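Local coordinates for multidrug resistance protein (Vibrio cholerae, PDB 1YC9) that forms a trimeric outer membrane channel of the TolC-like outer membrane factor family and probably serves as the exit duct for multidrug efflux, at residues G185-G190 / N389-G394. The protein carries 1 engineered substitution. Sequence-based numbering, arbitrary orientation.
Sequences GLETLG and NRYQGG
The Tyr391 ring meets the Glu187 carboxylate edge-on: OE2 lies at the ring edge, in its plane, and the two groups are nearly coplanar, 7° apart. Around the ring, Arg181 makes a cation-pi contact, and Leu177, Leu178, Tyr398 and Val401 also pack against Tyr391. Glu187 OE2 is modelled beside the Tyr391 hydroxyl, too close for the spacing or the bond type to be trusted. In Glu187, CG sits anti to the backbone N (chi1 -178°) and the chain bends at chi2, which brings OE1 back to the backbone N of the next residue: Thr188 N donates to Glu187 OE1 over 2.9 Å, on the anti side and 23° out of the carboxylate plane. Ser191 OG also bonds OE1, so the carboxylate is held from the start of helix 189-223, where Thr188 is the N-cap. Gly185 and Gly394 close Schellman motifs ending helices 117-183 and 326-391. The contact brings together two helical hairpin turns, 117-183 to 189-223 and 326-391 to 398-433, with Arg181 and Tyr398 each touching both residues, at the far end of the TolC-like alpha-helical barrel from the beta strands, where Thr188 also packs on Arg390 of a neighbouring subunit.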
# COMPACT_ATOMS: atom_id res chain seq x y z
N GLY A 185 49.16 -17.65 -38.76
CA GLY A 185 48.43 -18.47 -39.71
C GLY A 185 47.81 -19.74 -39.16
O GLY A 185 47.35 -20.57 -39.93
N LEU A 186 47.74 -19.85 -37.82
CA LEU A 186 47.21 -21.03 -37.13
C LEU A 186 45.76 -20.88 -36.62
O LEU A 186 45.20 -21.83 -36.05
CB LEU A 186 48.13 -21.37 -35.98
CG LEU A 186 49.61 -21.58 -36.32
CD1 LEU A 186 50.45 -21.63 -35.05
CD2 LEU A 186 49.74 -22.85 -37.15
N GLU A 187 45.13 -19.73 -36.85
CA GLU A 187 43.72 -19.50 -36.47
C GLU A 187 43.05 -18.51 -37.45
O GLU A 187 43.74 -17.76 -38.13
CB GLU A 187 43.71 -19.00 -35.00
CG GLU A 187 42.34 -18.76 -34.39
CD GLU A 187 41.47 -19.98 -34.39
OE1 GLU A 187 40.59 -20.08 -35.28
OE2 GLU A 187 41.65 -20.81 -33.44
N THR A 188 41.72 -18.51 -37.48
CA THR A 188 40.96 -17.61 -38.33
C THR A 188 40.66 -16.29 -37.63
O THR A 188 40.78 -16.17 -36.41
CB THR A 188 39.65 -18.28 -38.79
OG1 THR A 188 38.70 -17.27 -39.15
CG2 THR A 188 38.98 -19.00 -37.64
N LEU A 189 40.26 -15.30 -38.43
CA LEU A 189 39.86 -13.98 -37.92
C LEU A 189 38.47 -14.07 -37.23
O LEU A 189 38.19 -13.31 -36.32
CB LEU A 189 39.81 -12.97 -39.07
CG LEU A 189 39.51 -11.52 -38.69
CD1 LEU A 189 40.41 -10.94 -37.59
CD2 LEU A 189 39.60 -10.64 -39.92
N GLY A 190 37.64 -14.98 -37.72
CA GLY A 190 36.33 -15.27 -37.13
C GLY A 190 36.43 -15.64 -35.67
O GLY A 190 35.70 -15.09 -34.86
N ASN A 389 43.79 -27.12 -23.25
CA ASN A 389 45.01 -27.92 -23.48
C ASN A 389 45.03 -28.39 -24.90
O ASN A 389 45.99 -28.13 -25.63
CB ASN A 389 45.07 -29.14 -22.56
CG ASN A 389 45.45 -28.80 -21.16
OD1 ASN A 389 46.11 -27.81 -20.91
ND2 ASN A 389 45.05 -29.65 -20.21
N ARG A 390 43.94 -29.02 -25.33
CA ARG A 390 43.77 -29.45 -26.70
C ARG A 390 43.91 -28.29 -27.69
O ARG A 390 44.41 -28.47 -28.82
CB ARG A 390 42.42 -30.15 -26.92
CG ARG A 390 42.37 -31.61 -26.48
CD ARG A 390 40.98 -32.25 -26.50
NE ARG A 390 40.55 -32.74 -27.80
CZ ARG A 390 41.07 -33.80 -28.44
NH1 ARG A 390 42.09 -34.50 -27.93
NH2 ARG A 390 40.57 -34.15 -29.62
N TYR A 391 43.43 -27.11 -27.30
CA TYR A 391 43.58 -25.96 -28.18
C TYR A 391 45.07 -25.53 -28.25
O TYR A 391 45.61 -25.34 -29.29
CB TYR A 391 42.68 -24.78 -27.76
CG TYR A 391 42.70 -23.68 -28.78
CD1 TYR A 391 41.93 -23.75 -29.91
CD2 TYR A 391 43.54 -22.59 -28.62
CE1 TYR A 391 41.98 -22.74 -30.89
CE2 TYR A 391 43.61 -21.59 -29.59
CZ TYR A 391 42.82 -21.66 -30.71
OH TYR A 391 42.88 -20.65 -31.67
N GLN A 392 45.73 -25.40 -27.11
CA GLN A 392 47.13 -25.01 -27.09
C GLN A 392 48.00 -26.06 -27.83
O GLN A 392 49.22 -25.86 -27.94
CB GLN A 392 47.60 -24.81 -25.63
CG GLN A 392 46.96 -23.60 -24.88
CD GLN A 392 47.53 -23.37 -23.46
OE1 GLN A 392 47.40 -24.21 -22.57
NE2 GLN A 392 48.14 -22.21 -23.26
N GLY A 393 47.39 -27.15 -28.33
CA GLY A 393 48.07 -28.18 -29.09
C GLY A 393 47.39 -28.61 -30.39
O GLY A 393 47.71 -29.65 -30.95
N GLY A 394 46.46 -27.83 -30.90
CA GLY A 394 45.91 -28.10 -32.23
C GLY A 394 45.12 -29.39 -32.44
O GLY A 394 45.32 -30.06 -33.45